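Local atomic coordinates of aspartate-semialdehyde dehydrogenase (Cryptococcus neoformans var. neoformans JEC21, PDB entry 5CEF), a protein that catalyses the NADPH-dependent reductive dephosphorylation of 4-phospho-L-aspartate to L-aspartate semialdehyde, the second step in making the aspartate family of amino acids. Residues Y111-N116 against V153-C158; L122-V127 against L135-Y140; T220-G225 against F234-P239. All coordinates share one frame; numbering follows the deposited sequence.

Contacts 1 and 2 share one end of the parallel Rossmann sheet, and contact 3 packs against that end from the dimerisation domain. Thr-154 of contact 1 pairs with Pro-124 and Ile-126 of contact 2, with Thr-154 O 2.9 Å from Ile-126 N; the centres of these contacts are about 12 Å apart. Between contacts 2 and 3, about 13 Å between centres, Lys-222 NZ hydrogen-bonds Cys-123 O at 2.9 Å, while Phe-234 packs on Pro-124. Contact 1, about 17 Å from contact 3 between centres, is the one that runs into the active site, through Cys-158, the predicted acyl-thioester residue.

Contact 1: residues Y111-N116 against V153-C158; sequences YSNAKN and VTNANC
Tyr-111 and Val-153 lie side by side on the same face of the parallel sheet, and the valine covers one face of the phenol ring. Val-153 CB sits above that face, displaced toward the rim and 3.8 Å from Tyr-111 CE2, in a CH-pi contact; CG1 lies by CE2 and CD2 on the same side, while CG2 reaches toward CZ and OH. The hydroxyl itself is hydrogen-bonded to that of Tyr-151. On the opposite face of the sheet, Thr-154 CG2 makes a loose contact with Ser-112 OG, and Thr-154 OG1 bonds Pro-124 O.

Two straight backbone bonds fix the register: Ser-112 N donates to Val-153 O at 2.9 Å, and Asn-155 N to Ser-112 O at 2.9 Å. Beyond them the pairing passes to side chains. Asn-113 and Asn-155 also run side by side, but their amide planes stand 81° apart. In Asn-155, CG is anti to the backbone N (chi1 -177°). Its ND2 donates to Asn-113 OD1, 2.7 Å away; the acceptor lies in the amide plane of Asn-155, while the donor is tilted 19° from the carbonyl plane of Asn-113. Asn-113 ND2 bonds Ser-353 OG, so both ends of this amide are held. An ST turn starts the departure from the strand: Ala-114 N donates to Ser-112 OG at 2.9 Å. A water bridges Ala-114 O and Asn-155 O, 2.7 Å from each, where the two chains part.

Past Asn-155 the chain reaches Asn-157, which N-caps helix 158-174, and then Cys-158, the predicted acyl-thioester residue, while Asn-113 lies near Val-20, a probable NADP(+)-binding residue. Strands 109-112 and 151-155 sit between strands 86-89 and 125-126 in the parallel Rossmann sheet; helix 349-362 touches Tyr-111, Asn-113 and Asn-155, and helix 93-105 touches Ala-114.

Contact 2: residues L122-V127 against L135-Y140; sequences LCPLIV and LSIIPY
The Tyr-140 ring meets Leu-122 obliquely: the leucine CD2 methyl approaches the CD2-CE2 side of the ring, 3.5 Å from Tyr-140 CE2. With CG anti to the backbone N, the first torsion of Tyr-140 (chi1 -173°) carries CG toward the side where Leu-122 lies. The other ring in the contact, that of Pro-124, offers its CG corner to two isoleucines at once. Pro-124 CG lies 3.7 Å from Ile-137 CG2 and 3.7 Å from Ile-138 CD1, with Ile-138 crossing the proline at about a right angle. Ile-137 CG2 stands between its own backbone N and carbonyl carbon, and it also touches Leu-122 O.

This is the opening half of a beta-alpha-beta unit of the Rossmann domain: the weakly bonded strand 125-126 leads to helix 138-145, and the chain returns in the neighbouring parallel strand 151-155. A 3-10 segment ending at Ser-136 leads toward the helix, and Ile-138 N donates to Leu-135 O at 2.9 Å. No hydrogen bond joins 122-127 to 135-140, so apolar contacts carry the interface.

At its far end Ile-126 and Leu-135 cross at about a right angle, Ile-126 CD1 coming to 3.7 Å from Leu-135 CD2. Strand 151-155 adjoins them; its Val-153 touches Ile-126 and Leu-135, while Tyr-151 touches Ile-138.

Contact 3: residues T220-G225 against F234-P239; sequences TNKILG and FDLHAP
Lys-222 runs out extended beyond CG and lays its last methylene over the Phe-234 ring. Lys-222 CE sits over the ring centre, 3.7 Å from the Phe-234 centroid, as a CH-pi contact; NZ is 4.3 Å from the same Phe-234 centroid and 32° off the normal, an off-centre cation-pi interaction. Midway along the lysine, CB and CG touch Leu-236 CD2.

The closest backbone packing is at the end of helix 212-224. Asp-235 to Ala-238 form a type I' turn; within it an Asx turn has His-237 N donating to Asp-235 OD1 at 2.8 Å, and Asp-235 OD1 also accepts from Gly-226 N. His-237 comes against Gly-225, the residue that leaves the helix: Gly-225 CA is 3.7 Å from His-237 N, and Gly-225 N lies at the imidazole edge. Asn-221 crosses His-237 at about a right angle, its OD1 3.3 Å from His-237 CB while accepting from Ile-242 N.

The looser side is the margin at Leu-236, where a water bridges the two backbones: it donates to Lys-222 O and accepts from Leu-236 N. Beyond His-237 the chain is exposed.

Several polar ends find their partners outside the two segments. Lys-222 NZ also bonds Arg-118 O, tying the ammonium group to the Rossmann domain. His-237 ND1 bonds Lys-240 O and NE2 bonds Glu-171 OE2, which would suit a doubly protonated imidazole.

Contact 1: residues Y111-N116 against V153-C158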
loop_
_atom_site.group_PDB
_atom_site.type_symbol
_atom_site.label_atom_id
_atom_site.label_comp_id
_atom_site.label_asym_id
_atom_site.label_seq_id
_atom_site.Cartn_x
_atom_site.Cartn_y
_atom_site.Cartn_z
ATOM N N TYR A 111 -10.752 -20.222 -29.239
ATOM C CA TYR A 111 -10.865 -20.215 -27.794
ATOM C C TYR A 111 -10.761 -18.783 -27.364
ATOM O O TYR A 111 -9.683 -18.225 -27.381
ATOM C CB TYR A 111 -9.811 -21.144 -27.145
ATOM C CG TYR A 111 -10.334 -22.570 -27.169
ATOM C CD1 TYR A 111 -10.412 -23.262 -28.337
ATOM C CD2 TYR A 111 -10.850 -23.177 -26.037
ATOM C CE1 TYR A 111 -10.969 -24.557 -28.400
ATOM C CE2 TYR A 111 -11.358 -24.471 -26.089
ATOM C CZ TYR A 111 -11.423 -25.144 -27.276
ATOM O OH TYR A 111 -11.986 -26.384 -27.371
ATOM N N SER A 112 -11.901 -18.198 -26.975
ATOM C CA SER A 112 -11.992 -16.769 -26.696
ATOM C C SER A 112 -12.058 -16.423 -25.220
ATOM O O SER A 112 -12.489 -17.227 -24.390
ATOM C CB SER A 112 -13.234 -16.194 -27.382
ATOM O OG SER A 112 -13.672 -14.964 -26.791
ATOM N N ASN A 113 -11.582 -15.216 -24.899
ATOM C CA ASN A 113 -11.698 -14.642 -23.564
ATOM C C ASN A 113 -12.548 -13.426 -23.523
ATOM O O ASN A 113 -12.584 -12.775 -22.522
ATOM C CB ASN A 113 -10.320 -14.326 -22.972
ATOM C CG ASN A 113 -9.674 -15.562 -22.463
ATOM O OD1 ASN A 113 -9.897 -15.965 -21.319
ATOM N ND2 ASN A 113 -8.963 -16.253 -23.343
ATOM N N ALA A 114 -13.226 -13.112 -24.617
ATOM C CA ALA A 114 -14.067 -11.940 -24.651
ATOM C C ALA A 114 -15.458 -12.327 -24.191
ATOM O O ALA A 114 -15.750 -13.503 -24.077
ATOM C CB ALA A 114 -14.093 -11.376 -26.043
ATOM N N LYS A 115 -16.280 -11.332 -23.889
ATOM C CA LYS A 115 -17.647 -11.537 -23.383
ATOM C C LYS A 115 -18.611 -11.900 -24.497
ATOM O O LYS A 115 -19.694 -12.436 -24.247
ATOM C CB LYS A 115 -18.262 -10.243 -22.804
ATOM C CG LYS A 115 -17.307 -9.136 -22.412
ATOM C CD LYS A 115 -17.973 -8.098 -21.518
ATOM C CE LYS A 115 -17.605 -6.686 -21.942
ATOM N NZ LYS A 115 -18.028 -5.708 -20.909
ATOM N N ASN A 116 -18.230 -11.580 -25.722
ATOM C CA ASN A 116 -19.187 -11.556 -26.826
ATOM C C ASN A 116 -20.020 -12.850 -27.025
ATOM O O ASN A 116 -21.215 -12.774 -27.241
ATOM C CB ASN A 116 -18.450 -11.202 -28.112
ATOM C CG ASN A 116 -17.577 -9.921 -27.992
ATOM O OD1 ASN A 116 -16.600 -9.882 -27.263
ATOM N ND2 ASN A 116 -17.931 -8.891 -28.745
ATOM N N VAL A 153 -15.477 -21.553 -28.303
ATOM C CA VAL A 153 -15.642 -21.820 -26.874
ATOM C C VAL A 153 -15.112 -20.634 -26.146
ATOM O O VAL A 153 -14.077 -20.079 -26.527
ATOM C CB VAL A 153 -14.836 -23.038 -26.416
ATOM C CG1 VAL A 153 -14.803 -23.099 -24.913
ATOM C CG2 VAL A 153 -15.438 -24.307 -26.966
ATOM N N THR A 154 -15.827 -20.194 -25.126
ATOM C CA THR A 154 -15.363 -19.084 -24.334
ATOM C C THR A 154 -14.913 -19.572 -22.975
ATOM O O THR A 154 -15.503 -20.447 -22.390
ATOM C CB THR A 154 -16.433 -18.019 -24.110
ATOM O OG1 THR A 154 -17.588 -18.636 -23.534
ATOM C CG2 THR A 154 -16.797 -17.362 -25.398
ATOM N N ASN A 155 -13.808 -18.998 -22.531
ATOM C CA ASN A 155 -13.199 -19.229 -21.260
ATOM C C ASN A 155 -13.811 -18.248 -20.275
ATOM O O ASN A 155 -14.081 -17.123 -20.666
ATOM C CB ASN A 155 -11.724 -18.926 -21.464
ATOM C CG ASN A 155 -10.912 -19.175 -20.236
ATOM O OD1 ASN A 155 -11.110 -20.167 -19.544
ATOM N ND2 ASN A 155 -10.045 -18.228 -19.910
ATOM N N ALA A 156 -14.103 -18.650 -19.042
ATOM C CA ALA A 156 -14.599 -17.678 -18.061
ATOM C C ALA A 156 -13.434 -16.904 -17.389
ATOM O O ALA A 156 -12.282 -17.354 -17.390
ATOM C CB ALA A 156 -15.419 -18.360 -16.996
ATOM N N ASN A 157 -13.731 -15.747 -16.819
ATOM C CA ASN A 157 -12.687 -14.943 -16.161
ATOM C C ASN A 157 -12.235 -15.503 -14.798
ATOM O O ASN A 157 -12.795 -16.510 -14.305
ATOM C CB ASN A 157 -13.161 -13.496 -16.013
ATOM C CG ASN A 157 -14.289 -13.321 -14.970
ATOM O OD1 ASN A 157 -14.614 -14.216 -14.171
ATOM N ND2 ASN A 157 -14.907 -12.147 -15.003
ATOM N N CYS A 158 -11.273 -14.833 -14.160
ATOM C CA CYS A 158 -10.656 -15.357 -12.945
ATOM C C CYS A 158 -11.561 -15.298 -11.713
ATOM O O CYS A 158 -11.612 -16.243 -10.926
ATOM C CB CYS A 158 -9.278 -14.688 -12.662
ATOM S SG CYS A 158 -8.188 -14.568 -14.084
HETATM O O HOH W 1 -14.683 -15.716 -22.938
#

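Contact 2: residues L122-V127 against L135-Y140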
loop_
_atom_site.group_PDB
_atom_site.type_symbol
_atom_site.label_atom_id
_atom_site.label_comp_id
_atom_site.label_asym_id
_atom_site.label_seq_id
_atom_site.Cartn_x
_atom_site.Cartn_y
_atom_site.Cartn_z
ATOM N N LEU A 122 -25.273 -21.709 -28.334
ATOM C CA LEU A 122 -24.526 -22.836 -28.925
ATOM C C LEU A 122 -23.047 -22.891 -28.506
ATOM O O LEU A 122 -22.329 -23.833 -28.866
ATOM C CB LEU A 122 -24.569 -22.747 -30.450
ATOM C CG LEU A 122 -25.950 -22.621 -31.103
ATOM C CD1 LEU A 122 -25.839 -22.187 -32.545
ATOM C CD2 LEU A 122 -26.699 -23.946 -30.974
ATOM N N CYS A 123 -22.606 -21.898 -27.744
ATOM C CA CYS A 123 -21.212 -21.779 -27.417
ATOM C C CYS A 123 -20.987 -22.091 -25.944
ATOM O O CYS A 123 -21.495 -21.388 -25.083
ATOM C CB CYS A 123 -20.734 -20.359 -27.713
ATOM S SG CYS A 123 -20.859 -19.889 -29.452
ATOM N N PRO A 124 -20.207 -23.132 -25.652
ATOM C CA PRO A 124 -19.895 -23.448 -24.264
ATOM C C PRO A 124 -19.070 -22.369 -23.594
ATOM O O PRO A 124 -18.252 -21.718 -24.244
ATOM C CB PRO A 124 -19.054 -24.721 -24.359
ATOM C CG PRO A 124 -19.201 -25.213 -25.749
ATOM C CD PRO A 124 -19.474 -24.011 -26.582
ATOM N N LEU A 125 -19.332 -22.167 -22.311
ATOM C CA LEU A 125 -18.585 -21.268 -21.465
ATOM C C LEU A 125 -17.951 -22.134 -20.392
ATOM O O LEU A 125 -18.620 -22.574 -19.456
ATOM C CB LEU A 125 -19.525 -20.269 -20.827
ATOM C CG LEU A 125 -18.971 -19.446 -19.659
ATOM C CD1 LEU A 125 -17.743 -18.656 -20.091
ATOM C CD2 LEU A 125 -20.038 -18.505 -19.151
ATOM N N ILE A 126 -16.674 -22.443 -20.561
ATOM C CA ILE A 126 -16.053 -23.508 -19.811
ATOM C C ILE A 126 -14.996 -23.015 -18.835
ATOM O O ILE A 126 -14.080 -22.296 -19.195
ATOM C CB ILE A 126 -15.456 -24.544 -20.758
ATOM C CG1 ILE A 126 -16.584 -25.232 -21.529
ATOM C CG2 ILE A 126 -14.664 -25.576 -19.969
ATOM C CD1 ILE A 126 -16.140 -26.122 -22.682
ATOM N N VAL A 127 -15.174 -23.385 -17.586
ATOM C CA VAL A 127 -14.120 -23.380 -16.584
ATOM C C VAL A 127 -13.541 -24.769 -16.613
ATOM O O VAL A 127 -14.223 -25.731 -16.278
ATOM C CB VAL A 127 -14.684 -23.112 -15.177
ATOM C CG1 VAL A 127 -13.619 -23.300 -14.098
ATOM C CG2 VAL A 127 -15.262 -21.712 -15.160
ATOM N N LEU A 135 -18.398 -29.491 -23.833
ATOM C CA LEU A 135 -17.965 -29.720 -25.213
ATOM C C LEU A 135 -18.940 -30.614 -26.015
ATOM O O LEU A 135 -18.948 -30.577 -27.247
ATOM C CB LEU A 135 -16.551 -30.308 -25.236
ATOM C CG LEU A 135 -15.464 -29.327 -24.778
ATOM C CD1 LEU A 135 -14.148 -30.048 -24.606
ATOM C CD2 LEU A 135 -15.317 -28.155 -25.722
ATOM N N SER A 136 -19.786 -31.377 -25.326
ATOM C CA SER A 136 -20.764 -32.232 -26.000
ATOM C C SER A 136 -21.707 -31.500 -26.960
ATOM O O SER A 136 -22.261 -32.129 -27.859
ATOM C CB SER A 136 -21.602 -32.993 -24.982
ATOM O OG SER A 136 -22.554 -32.138 -24.404
ATOM N N ILE A 137 -21.859 -30.182 -26.806
ATOM C CA ILE A 137 -22.705 -29.385 -27.701
ATOM C C ILE A 137 -22.012 -28.950 -28.990
ATOM O O ILE A 137 -22.646 -28.343 -29.852
ATOM C CB ILE A 137 -23.267 -28.134 -26.971
ATOM C CG1 ILE A 137 -24.559 -27.647 -27.604
ATOM C CG2 ILE A 137 -22.264 -27.001 -26.946
ATOM C CD1 ILE A 137 -25.194 -26.470 -26.895
ATOM N N ILE A 138 -20.720 -29.218 -29.133
ATOM C CA ILE A 138 -19.965 -28.670 -30.277
ATOM C C ILE A 138 -20.432 -29.190 -31.652
ATOM O O ILE A 138 -20.560 -28.402 -32.595
ATOM C CB ILE A 138 -18.442 -28.886 -30.094
ATOM C CG1 ILE A 138 -17.920 -28.066 -28.910
ATOM C CG2 ILE A 138 -17.683 -28.467 -31.337
ATOM C CD1 ILE A 138 -18.134 -26.573 -29.050
ATOM N N PRO A 139 -20.699 -30.507 -31.779
ATOM C CA PRO A 139 -21.206 -31.009 -33.073
ATOM C C PRO A 139 -22.462 -30.273 -33.515
ATOM O O PRO A 139 -22.575 -29.887 -34.672
ATOM C CB PRO A 139 -21.487 -32.487 -32.784
ATOM C CG PRO A 139 -20.445 -32.834 -31.774
ATOM C CD PRO A 139 -20.368 -31.618 -30.865
ATOM N N TYR A 140 -23.368 -30.021 -32.574
ATOM C CA TYR A 140 -24.571 -29.251 -32.869
ATOM C C TYR A 140 -24.269 -27.802 -33.278
ATOM O O TYR A 140 -24.950 -27.239 -34.148
ATOM C CB TYR A 140 -25.554 -29.299 -31.682
ATOM C CG TYR A 140 -26.880 -28.669 -32.006
ATOM C CD1 TYR A 140 -27.721 -29.230 -32.972
ATOM C CD2 TYR A 140 -27.288 -27.488 -31.397
ATOM C CE1 TYR A 140 -28.943 -28.660 -33.294
ATOM C CE2 TYR A 140 -28.510 -26.902 -31.722
ATOM C CZ TYR A 140 -29.332 -27.506 -32.661
ATOM O OH TYR A 140 -30.511 -26.929 -33.001
#

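Contact 3: residues T220-G225 against F234-P239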
loop_
_atom_site.group_PDB
_atom_site.type_symbol
_atom_site.label_atom_id
_atom_site.label_comp_id
_atom_site.label_asym_id
_atom_site.label_seq_id
_atom_site.Cartn_x
_atom_site.Cartn_y
_atom_site.Cartn_z
ATOM N N THR A 220 -22.690 -18.333 -13.492
ATOM C CA THR A 220 -22.603 -19.445 -12.551
ATOM C C THR A 220 -23.584 -20.554 -12.934
ATOM O O THR A 220 -23.231 -21.739 -12.827
ATOM C CB THR A 220 -22.838 -18.945 -11.132
ATOM O OG1 THR A 220 -21.740 -18.111 -10.757
ATOM C CG2 THR A 220 -22.971 -20.075 -10.149
ATOM N N ASN A 221 -24.806 -20.180 -13.376
ATOM C CA ASN A 221 -25.846 -21.179 -13.705
ATOM C C ASN A 221 -25.592 -21.891 -15.010
ATOM O O ASN A 221 -25.751 -23.116 -15.120
ATOM C CB ASN A 221 -27.230 -20.554 -13.681
ATOM C CG ASN A 221 -27.855 -20.558 -12.274
ATOM O OD1 ASN A 221 -27.919 -21.594 -11.598
ATOM N ND2 ASN A 221 -28.341 -19.445 -11.861
ATOM N N LYS A 222 -25.059 -21.169 -15.973
ATOM C CA LYS A 222 -24.558 -21.834 -17.164
ATOM C C LYS A 222 -23.441 -22.843 -16.878
ATOM O O LYS A 222 -23.501 -23.993 -17.305
ATOM C CB LYS A 222 -24.063 -20.814 -18.186
ATOM C CG LYS A 222 -23.743 -21.489 -19.511
ATOM C CD LYS A 222 -23.739 -20.509 -20.650
ATOM C CE LYS A 222 -23.308 -21.196 -21.939
ATOM N NZ LYS A 222 -23.224 -20.263 -23.110
ATOM N N ILE A 223 -22.431 -22.410 -16.132
ATOM C CA ILE A 223 -21.250 -23.243 -15.865
ATOM C C ILE A 223 -21.536 -24.453 -14.977
ATOM O O ILE A 223 -20.956 -25.526 -15.186
ATOM C CB ILE A 223 -20.106 -22.403 -15.215
ATOM C CG1 ILE A 223 -19.625 -21.365 -16.208
ATOM C CG2 ILE A 223 -18.934 -23.254 -14.747
ATOM C CD1 ILE A 223 -18.873 -20.215 -15.577
ATOM N N LEU A 224 -22.354 -24.282 -13.950
ATOM C CA LEU A 224 -22.649 -25.404 -13.049
ATOM C C LEU A 224 -23.820 -26.225 -13.541
ATOM O O LEU A 224 -24.026 -27.311 -13.083
ATOM C CB LEU A 224 -22.948 -24.901 -11.670
ATOM C CG LEU A 224 -21.744 -24.283 -10.984
ATOM C CD1 LEU A 224 -22.151 -23.671 -9.654
ATOM C CD2 LEU A 224 -20.632 -25.306 -10.774
ATOM N N GLY A 225 -24.579 -25.698 -14.507
ATOM C CA GLY A 225 -25.598 -26.467 -15.190
ATOM C C GLY A 225 -25.019 -27.547 -16.103
ATOM O O GLY A 225 -23.808 -27.871 -16.059
ATOM N N PHE A 234 -27.986 -25.766 -23.498
ATOM C CA PHE A 234 -27.586 -25.663 -22.099
ATOM C C PHE A 234 -28.851 -25.566 -21.278
ATOM O O PHE A 234 -29.746 -24.822 -21.649
ATOM C CB PHE A 234 -26.715 -24.422 -21.889
ATOM C CG PHE A 234 -25.493 -24.384 -22.778
ATOM C CD1 PHE A 234 -24.431 -25.216 -22.535
ATOM C CD2 PHE A 234 -25.428 -23.517 -23.851
ATOM C CE1 PHE A 234 -23.319 -25.197 -23.346
ATOM C CE2 PHE A 234 -24.330 -23.492 -24.674
ATOM C CZ PHE A 234 -23.272 -24.332 -24.422
ATOM N N ASP A 235 -28.932 -26.313 -20.167
ATOM C CA ASP A 235 -30.108 -26.231 -19.293
ATOM C C ASP A 235 -30.029 -25.071 -18.306
ATOM O O ASP A 235 -31.022 -24.724 -17.691
ATOM C CB ASP A 235 -30.370 -27.560 -18.575
ATOM C CG ASP A 235 -29.209 -27.999 -17.678
ATOM O OD1 ASP A 235 -28.532 -27.121 -17.091
ATOM O OD2 ASP A 235 -28.995 -29.236 -17.535
ATOM N N LEU A 236 -28.855 -24.441 -18.184
ATOM C CA LEU A 236 -28.662 -23.296 -17.312
ATOM C C LEU A 236 -29.094 -23.589 -15.881
ATOM O O LEU A 236 -29.580 -22.702 -15.169
ATOM C CB LEU A 236 -29.384 -22.035 -17.826
ATOM C CG LEU A 236 -29.105 -21.643 -19.276
ATOM C CD1 LEU A 236 -29.764 -20.294 -19.630
ATOM C CD2 LEU A 236 -27.604 -21.571 -19.547
ATOM N N HIS A 237 -28.881 -24.836 -15.470
ATOM C CA HIS A 237 -29.193 -25.290 -14.111
ATOM C C HIS A 237 -30.711 -25.199 -13.790
ATOM O O HIS A 237 -31.105 -25.233 -12.622
ATOM C CB HIS A 237 -28.363 -24.469 -13.119
ATOM C CG HIS A 237 -28.081 -25.157 -11.827
ATOM N ND1 HIS A 237 -29.048 -25.369 -10.874
ATOM C CD2 HIS A 237 -26.924 -25.636 -11.309
ATOM C CE1 HIS A 237 -28.497 -25.963 -9.828
ATOM N NE2 HIS A 237 -27.208 -26.131 -10.065
ATOM N N ALA A 238 -31.538 -25.102 -14.842
ATOM C CA ALA A 238 -33.002 -25.207 -14.711
ATOM C C ALA A 238 -33.437 -26.637 -14.445
ATOM O O ALA A 238 -32.654 -27.591 -14.630
ATOM C CB ALA A 238 -33.716 -24.651 -15.934
ATOM N N PRO A 239 -34.663 -26.816 -13.912
ATOM C CA PRO A 239 -35.664 -25.799 -13.528
ATOM C C PRO A 239 -35.283 -25.045 -12.259
ATOM O O PRO A 239 -35.688 -23.911 -12.105
ATOM C CB PRO A 239 -36.927 -26.634 -13.281
ATOM C CG PRO A 239 -36.393 -27.945 -12.756
ATOM C CD PRO A 239 -35.109 -28.187 -13.534
HETATM O O HOH W 2 -26.010 -24.997 -18.451
#